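Local coordinates for protein monomethylamine methyltransferase MtmB1 (Methanosarcina barkeri, PDB 1NTH) that transfers the methyl group of monomethylamine to the corrinoid cofactor of its partner protein MtmC, a step in methanogenesis from methylamine, at residues L62-G74 / V84-N96. Numbering follows the deposited sequence. Where two conformers were deposited one is given.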
ATOM      1  N   LEU A  62     -29.541  30.086  24.040  1.00 19.01           N
ATOM      2  CA  LEU A  62     -29.096  30.219  22.656  1.00 18.45           C
ATOM      3  C   LEU A  62     -29.043  28.836  22.011  1.00 17.81           C
ATOM      4  O   LEU A  62     -29.405  28.670  20.848  1.00 17.66           O
ATOM      5  CB  LEU A  62     -27.712  30.872  22.587  1.00 18.02           C
ATOM      6  CG  LEU A  62     -27.025  30.839  21.215  1.00 17.96           C
ATOM      7  CD1 LEU A  62     -27.912  31.505  20.166  1.00 18.83           C
ATOM      8  CD2 LEU A  62     -25.672  31.541  21.297  1.00 17.92           C
ATOM      9  N   PHE A  63     -28.590  27.840  22.766  1.00 18.24           N
ATOM     10  CA  PHE A  63     -28.518  26.488  22.226  1.00 18.49           C
ATOM     11  C   PHE A  63     -29.922  25.989  21.909  1.00 19.07           C
ATOM     12  O   PHE A  63     -30.166  25.429  20.838  1.00 18.13           O
ATOM     13  CB  PHE A  63     -27.854  25.532  23.220  1.00 19.40           C
ATOM     14  CG  PHE A  63     -27.791  24.112  22.734  1.00 21.45           C
ATOM     15  CD1 PHE A  63     -26.959  23.763  21.674  1.00 21.58           C
ATOM     16  CD2 PHE A  63     -28.599  23.133  23.301  1.00 23.20           C
ATOM     17  CE1 PHE A  63     -26.929  22.456  21.190  1.00 21.99           C
ATOM     18  CE2 PHE A  63     -28.576  21.822  22.823  1.00 24.16           C
ATOM     19  CZ  PHE A  63     -27.741  21.487  21.764  1.00 22.86           C
ATOM     20  N   LYS A  64     -30.844  26.187  22.845  1.00 19.06           N
ATOM     21  CA  LYS A  64     -32.220  25.752  22.641  1.00 19.41           C
ATOM     22  C   LYS A  64     -32.835  26.468  21.444  1.00 18.53           C
ATOM     23  O   LYS A  64     -33.574  25.864  20.671  1.00 19.09           O
ATOM     24  CB  LYS A  64     -33.052  26.012  23.899  1.00 21.79           C
ATOM     25  CG  LYS A  64     -32.680  25.103  25.060  1.00 25.04           C
ATOM     26  CD  LYS A  64     -33.554  25.396  26.271  0.50 27.09           C
ATOM     27  CE  LYS A  64     -33.241  24.449  27.418  0.50 29.52           C
ATOM     28  NZ  LYS A  64     -34.085  24.721  28.616  0.50 30.86           N
ATOM     29  N   ALA A  65     -32.520  27.749  21.292  1.00 18.70           N
ATOM     30  CA  ALA A  65     -33.034  28.535  20.171  1.00 18.08           C
ATOM     31  C   ALA A  65     -32.519  27.973  18.845  1.00 18.76           C
ATOM     32  O   ALA A  65     -33.280  27.809  17.890  1.00 18.52           O
ATOM     33  CB  ALA A  65     -32.612  29.992  20.317  1.00 17.71           C
ATOM     34  N   GLY A  66     -31.221  27.684  18.788  1.00 18.33           N
ATOM     35  CA  GLY A  66     -30.640  27.135  17.574  1.00 18.01           C
ATOM     36  C   GLY A  66     -31.235  25.783  17.220  1.00 17.52           C
ATOM     37  O   GLY A  66     -31.508  25.499  16.052  1.00 18.36           O
ATOM     38  N   PHE A  67     -31.428  24.944  18.234  1.00 17.49           N
ATOM     39  CA  PHE A  67     -32.005  23.619  18.045  1.00 17.98           C
ATOM     40  C   PHE A  67     -33.429  23.772  17.508  1.00 18.94           C
ATOM     41  O   PHE A  67     -33.819  23.110  16.546  1.00 17.43           O
ATOM     42  CB  PHE A  67     -32.042  22.872  19.383  1.00 18.99           C
ATOM     43  CG  PHE A  67     -32.474  21.430  19.276  1.00 19.49           C
ATOM     44  CD1 PHE A  67     -31.546  20.400  19.418  1.00 21.45           C
ATOM     45  CD2 PHE A  67     -33.809  21.099  19.057  1.00 20.62           C
ATOM     46  CE1 PHE A  67     -31.942  19.065  19.345  1.00 21.24           C
ATOM     47  CE2 PHE A  67     -34.217  19.768  18.981  1.00 22.47           C
ATOM     48  CZ  PHE A  67     -33.280  18.745  19.127  1.00 21.17           C
ATOM     49  N   GLU A  68     -34.200  24.660  18.133  1.00 19.72           N
ATOM     50  CA  GLU A  68     -35.585  24.873  17.726  1.00 20.04           C
ATOM     51  C   GLU A  68     -35.686  25.477  16.331  1.00 19.13           C
ATOM     52  O   GLU A  68     -36.614  25.171  15.580  1.00 18.68           O
ATOM     53  CB  GLU A  68     -36.291  25.784  18.735  0.65 22.00           C
ATOM     54  CG  GLU A  68     -37.811  25.736  18.655  0.65 24.40           C
ATOM     55  CD  GLU A  68     -38.482  26.637  19.678  0.65 26.47           C
ATOM     56  OE1 GLU A  68     -37.972  26.736  20.818  0.65 25.95           O
ATOM     57  OE2 GLU A  68     -39.526  27.237  19.346  0.65 26.67           O
ATOM     58  N   MET A  69     -34.735  26.334  15.980  1.00 17.43           N
ATOM     59  CA  MET A  69     -34.722  26.936  14.654  1.00 18.50           C
ATOM     60  C   MET A  69     -34.628  25.826  13.609  1.00 18.88           C
ATOM     61  O   MET A  69     -35.395  25.785  12.646  1.00 19.27           O
ATOM     62  CB  MET A  69     -33.510  27.864  14.534  0.60 17.86           C
ATOM     63  CG  MET A  69     -33.391  28.616  13.220  0.60 18.03           C
ATOM     64  SD  MET A  69     -34.517  30.023  13.116  0.60 18.85           S
ATOM     65  CE  MET A  69     -34.342  30.466  11.401  0.60 16.82           C
ATOM     66  N   LEU A  70     -33.678  24.917  13.800  1.00 17.65           N
ATOM     67  CA  LEU A  70     -33.494  23.822  12.855  1.00 17.75           C
ATOM     68  C   LEU A  70     -34.702  22.893  12.817  1.00 17.10           C
ATOM     69  O   LEU A  70     -35.157  22.494  11.745  1.00 18.49           O
ATOM     70  CB  LEU A  70     -32.240  23.021  13.221  1.00 17.49           C
ATOM     71  CG  LEU A  70     -31.835  21.923  12.233  1.00 17.83           C
ATOM     72  CD1 LEU A  70     -31.540  22.529  10.864  1.00 18.49           C
ATOM     73  CD2 LEU A  70     -30.603  21.198  12.770  1.00 18.72           C
ATOM     74  N   LEU A  71     -35.223  22.554  13.991  1.00 17.68           N
ATOM     75  CA  LEU A  71     -36.368  21.659  14.092  1.00 18.60           C
ATOM     76  C   LEU A  71     -37.654  22.205  13.471  1.00 20.03           C
ATOM     77  O   LEU A  71     -38.369  21.485  12.770  1.00 19.94           O
ATOM     78  CB  LEU A  71     -36.629  21.316  15.560  1.00 18.13           C
ATOM     79  CG  LEU A  71     -37.881  20.475  15.828  1.00 19.57           C
ATOM     80  CD1 LEU A  71     -37.740  19.100  15.184  1.00 20.50           C
ATOM     81  CD2 LEU A  71     -38.089  20.340  17.325  1.00 21.24           C
ATOM     82  N   GLU A  72     -37.945  23.476  13.722  1.00 21.67           N
ATOM     83  CA  GLU A  72     -39.176  24.086  13.215  1.00 23.77           C
ATOM     84  C   GLU A  72     -39.127  24.532  11.753  1.00 23.82           C
ATOM     85  O   GLU A  72     -40.123  24.420  11.035  1.00 24.41           O
ATOM     86  CB  GLU A  72     -39.569  25.271  14.091  0.70 26.08           C
ATOM     87  CG  GLU A  72     -39.888  24.894  15.525  0.70 29.76           C
ATOM     88  CD  GLU A  72     -41.059  23.935  15.632  0.70 33.19           C
ATOM     89  OE1 GLU A  72     -42.120  24.227  15.045  0.70 34.86           O
ATOM     90  OE2 GLU A  72     -40.920  22.892  16.309  0.70 35.11           O
ATOM     91  N   CYS A  73     -37.979  25.029  11.308  1.00 22.29           N
ATOM     92  CA  CYS A  73     -37.837  25.492   9.931  1.00 22.14           C
ATOM     93  C   CYS A  73     -37.495  24.389   8.949  1.00 22.39           C
ATOM     94  O   CYS A  73     -38.157  24.222   7.925  1.00 21.26           O
ATOM     95  CB  CYS A  73     -36.752  26.562   9.830  1.00 22.88           C
ATOM     96  SG  CYS A  73     -37.158  28.113  10.633  1.00 25.67           S
ATOM     97  N   GLY A  74     -36.445  23.642   9.268  1.00 21.41           N
ATOM     98  CA  GLY A  74     -35.998  22.592   8.379  1.00 20.32           C
ATOM     99  C   GLY A  74     -34.967  23.192   7.441  1.00 18.25           C
ATOM    100  O   GLY A  74     -34.415  24.264   7.716  1.00 19.20           O
ATOM    101  N   VAL A  84     -37.069  20.282   3.693  1.00 19.18           N
ATOM    102  CA  VAL A  84     -36.810  19.015   4.365  1.00 19.05           C
ATOM    103  C   VAL A  84     -36.926  19.244   5.866  1.00 18.95           C
ATOM    104  O   VAL A  84     -36.273  20.130   6.420  1.00 19.41           O
ATOM    105  CB  VAL A  84     -35.397  18.479   4.049  1.00 19.13           C
ATOM    106  CG1 VAL A  84     -35.097  17.262   4.918  1.00 19.03           C
ATOM    107  CG2 VAL A  84     -35.302  18.110   2.573  1.00 20.84           C
ATOM    108  N   LYS A  85     -37.759  18.441   6.517  1.00 19.86           N
ATOM    109  CA  LYS A  85     -37.987  18.544   7.954  1.00 21.81           C
ATOM    110  C   LYS A  85     -37.374  17.380   8.722  1.00 21.24           C
ATOM    111  O   LYS A  85     -37.408  16.240   8.264  1.00 21.78           O
ATOM    112  CB  LYS A  85     -39.491  18.568   8.234  1.00 24.61           C
ATOM    113  CG  LYS A  85     -40.223  19.811   7.752  0.50 27.16           C
ATOM    114  CD  LYS A  85     -40.109  20.954   8.750  0.50 29.56           C
ATOM    115  CE  LYS A  85     -40.928  22.156   8.298  0.50 31.16           C
ATOM    116  NZ  LYS A  85     -41.881  22.621   9.343  0.50 32.76           N
ATOM    117  N   TYR A  86     -36.823  17.684   9.893  1.00 21.20           N
ATOM    118  CA  TYR A  86     -36.231  16.678  10.769  1.00 21.05           C
ATOM    119  C   TYR A  86     -37.165  16.496  11.959  1.00 21.74           C
ATOM    120  O   TYR A  86     -38.027  17.340  12.213  1.00 21.97           O
ATOM    121  CB  TYR A  86     -34.889  17.150  11.334  1.00 20.15           C
ATOM    122  CG  TYR A  86     -33.831  17.494  10.320  1.00 21.19           C
ATOM    123  CD1 TYR A  86     -33.352  18.798  10.202  1.00 21.07           C
ATOM    124  CD2 TYR A  86     -33.281  16.514   9.500  1.00 22.16           C
ATOM    125  CE1 TYR A  86     -32.348  19.115   9.296  1.00 22.07           C
ATOM    126  CE2 TYR A  86     -32.278  16.820   8.590  1.00 23.47           C
ATOM    127  CZ  TYR A  86     -31.816  18.122   8.493  1.00 23.47           C
ATOM    128  OH  TYR A  86     -30.824  18.427   7.593  1.00 24.96           O
ATOM    129  N   THR A  87     -36.996  15.398  12.689  1.00 21.23           N
ATOM    130  CA  THR A  87     -37.785  15.184  13.896  1.00 21.83           C
ATOM    131  C   THR A  87     -36.810  15.456  15.036  1.00 22.02           C
ATOM    132  O   THR A  87     -35.591  15.436  14.834  1.00 20.78           O
ATOM    133  CB  THR A  87     -38.307  13.740  14.025  1.00 23.69           C
ATOM    134  OG1 THR A  87     -37.203  12.845  14.202  1.00 25.31           O
ATOM    135  CG2 THR A  87     -39.103  13.343  12.788  1.00 24.60           C
ATOM    136  N   GLU A  88     -37.336  15.715  16.225  1.00 21.58           N
ATOM    137  CA  GLU A  88     -36.494  15.996  17.378  1.00 22.42           C
ATOM    138  C   GLU A  88     -35.553  14.836  17.684  1.00 21.47           C
ATOM    139  O   GLU A  88     -34.379  15.045  17.987  1.00 20.05           O
ATOM    140  CB  GLU A  88     -37.355  16.281  18.607  1.00 24.97           C
ATOM    141  CG  GLU A  88     -36.577  16.863  19.770  1.00 30.47           C
ATOM    142  CD  GLU A  88     -37.450  17.108  20.983  1.00 35.31           C
ATOM    143  OE1 GLU A  88     -38.616  17.516  20.797  1.00 36.81           O
ATOM    144  OE2 GLU A  88     -36.969  16.904  22.117  1.00 38.67           O
ATOM    145  N   ASP A  89     -36.069  13.616  17.603  1.00 21.16           N
ATOM    146  CA  ASP A  89     -35.257  12.442  17.886  1.00 22.51           C
ATOM    147  C   ASP A  89     -34.127  12.254  16.881  1.00 21.11           C
ATOM    148  O   ASP A  89     -33.056  11.763  17.236  1.00 20.66           O
ATOM    149  CB  ASP A  89     -36.124  11.185  17.934  1.00 26.67           C
ATOM    150  CG  ASP A  89     -37.075  11.183  19.114  1.00 31.67           C
ATOM    151  OD1 ASP A  89     -36.662  11.619  20.210  1.00 34.97           O
ATOM    152  OD2 ASP A  89     -38.228  10.732  18.951  1.00 36.29           O
ATOM    153  N   GLU A  90     -34.362  12.636  15.629  1.00 19.25           N
ATOM    154  CA  GLU A  90     -33.326  12.505  14.609  1.00 17.81           C
ATOM    155  C   GLU A  90     -32.202  13.492  14.887  1.00 17.70           C
ATOM    156  O   GLU A  90     -31.025  13.164  14.726  1.00 16.89           O
ATOM    157  CB  GLU A  90     -33.900  12.759  13.210  1.00 19.15           C
ATOM    158  CG  GLU A  90     -34.945  11.742  12.786  1.00 21.18           C
ATOM    159  CD  GLU A  90     -35.586  12.068  11.448  1.00 23.22           C
ATOM    160  OE1 GLU A  90     -35.603  13.257  11.062  1.00 21.11           O
ATOM    161  OE2 GLU A  90     -36.090  11.130  10.794  1.00 23.44           O
ATOM    162  N   ILE A  91     -32.559  14.703  15.305  1.00 16.00           N
ATOM    163  CA  ILE A  91     -31.545  15.704  15.600  1.00 16.54           C
ATOM    164  C   ILE A  91     -30.690  15.276  16.792  1.00 17.60           C
ATOM    165  O   ILE A  91     -29.466  15.422  16.765  1.00 16.91           O
ATOM    166  CB  ILE A  91     -32.180  17.088  15.882  1.00 16.44           C
ATOM    167  CG1 ILE A  91     -32.962  17.552  14.648  1.00 17.48           C
ATOM    168  CG2 ILE A  91     -31.087  18.106  16.208  1.00 18.63           C
ATOM    169  CD1 ILE A  91     -33.666  18.892  14.826  1.00 16.71           C
ATOM    170  N   TRP A  92     -31.323  14.740  17.832  1.00 16.67           N
ATOM    171  CA  TRP A  92     -30.568  14.304  19.004  1.00 17.85           C
ATOM    172  C   TRP A  92     -29.654  13.122  18.693  1.00 17.85           C
ATOM    173  O   TRP A  92     -28.554  13.026  19.238  1.00 18.13           O
ATOM    174  CB  TRP A  92     -31.513  13.959  20.158  1.00 19.21           C
ATOM    175  CG  TRP A  92     -31.906  15.174  20.942  1.00 21.73           C
ATOM    176  CD1 TRP A  92     -33.167  15.677  21.110  1.00 23.82           C
ATOM    177  CD2 TRP A  92     -31.022  16.064  21.638  1.00 22.56           C
ATOM    178  NE1 TRP A  92     -33.120  16.826  21.867  1.00 24.46           N
ATOM    179  CE2 TRP A  92     -31.817  17.086  22.203  1.00 24.16           C
ATOM    180  CE3 TRP A  92     -29.635  16.096  21.837  1.00 23.95           C
ATOM    181  CZ2 TRP A  92     -31.270  18.131  22.957  1.00 25.53           C
ATOM    182  CZ3 TRP A  92     -29.090  17.136  22.587  1.00 25.92           C
ATOM    183  CH2 TRP A  92     -29.910  18.140  23.136  1.00 24.90           C
ATOM    184  N   ASP A  93     -30.107  12.223  17.824  1.00 17.78           N
ATOM    185  CA  ASP A  93     -29.291  11.073  17.446  1.00 17.11           C
ATOM    186  C   ASP A  93     -28.004  11.581  16.796  1.00 17.59           C
ATOM    187  O   ASP A  93     -26.926  11.042  17.031  1.00 17.94           O
ATOM    188  CB  ASP A  93     -30.060  10.172  16.473  1.00 17.46           C
ATOM    189  CG  ASP A  93     -29.197   9.060  15.888  1.00 18.50           C
ATOM    190  OD1 ASP A  93     -28.993   9.064  14.658  1.00 18.75           O
ATOM    191  OD2 ASP A  93     -28.728   8.187  16.654  1.00 19.79           O
ATOM    192  N   ALA A  94     -28.117  12.634  15.991  1.00 16.53           N
ATOM    193  CA  ALA A  94     -26.947  13.202  15.331  1.00 16.95           C
ATOM    194  C   ALA A  94     -26.028  13.885  16.340  1.00 16.89           C
ATOM    195  O   ALA A  94     -24.824  13.637  16.361  1.00 17.74           O
ATOM    196  CB  ALA A  94     -27.381  14.199  14.255  1.00 17.26           C
ATOM    197  N   ILE A  95     -26.596  14.745  17.181  1.00 16.00           N
ATOM    198  CA  ILE A  95     -25.806  15.456  18.182  1.00 15.57           C
ATOM    199  C   ILE A  95     -25.147  14.506  19.183  1.00 16.99           C
ATOM    200  O   ILE A  95     -24.000  14.715  19.581  1.00 18.02           O
ATOM    201  CB  ILE A  95     -26.674  16.469  18.963  1.00 17.60           C
ATOM    202  CG1 ILE A  95     -27.158  17.570  18.018  1.00 18.20           C
ATOM    203  CG2 ILE A  95     -25.874  17.075  20.115  1.00 18.36           C
ATOM    204  CD1 ILE A  95     -28.120  18.548  18.673  1.00 20.27           C
ATOM    205  N   ASN A  96     -25.870  13.461  19.574  1.00 16.58           N
ATOM    206  CA  ASN A  96     -25.353  12.501  20.548  1.00 17.27           C
ATOM    207  C   ASN A  96     -24.284  11.560  20.008  1.00 18.80           C
ATOM    208  O   ASN A  96     -23.683  10.803  20.772  1.00 20.63           O
ATOM    209  CB  ASN A  96     -26.496  11.662  21.131  1.00 18.23           C
ATOM    210  CG  ASN A  96     -27.402  12.461  22.049  1.00 16.83           C
ATOM    211  OD1 ASN A  96     -26.945  13.355  22.758  1.00 20.40           O
ATOM    212  ND2 ASN A  96     -28.687  12.124  22.060  1.00 19.72           N
TER
HETATM  213  O   HOH W   1     -36.733  20.335  10.827  1.00 20.12           O
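Phe67 brings the CE1 and CZ corner of its ring over one face of the Trp92 indole, CE1 standing 3.4 Å above that plane near the rim, its ring tilted 33° from the five-membered ring. Ile91 CD1 lies over a face of Phe67, Ile91 CG2 is 3.4 Å from Phe67 CE1, and Ile95 CD1 and Glu88 CG meet the edge; with Trp92 these three form the hole into which Phe67 fits as a knob. A trans chi1 (-173°) carries Phe67 toward helix 88-95. Trp92 CH2 touches the edge of Phe63, 3.9 Å from CE2. With only an alanine at Trp92, a gap is likely to open beside Phe67 CE1 and CZ, leaving Phe63 without its edge neighbour. Leu70 CD1 packs at the edge of Tyr86; Leu71 sets CB on Ile91 CD1 and CD1 against Tyr86 O. Thr87 N donates to Glu90 OE1 in a capping box. Lys85 bends back so that NZ donates to Glu72 O (3.0 Å), and one water joins the Leu70 and Leu71 carbonyls to Tyr86 N. The axes of 62-73 and 88-95 pass 10.5 Å apart, their directions 130° apart, linked through antiparallel strands 75-77 and 82-84. Helix 24-42 packs on Met69, helix 9-18 on Val84, and helix 271-288 receives Tyr86, whose OH bonds to Asn284.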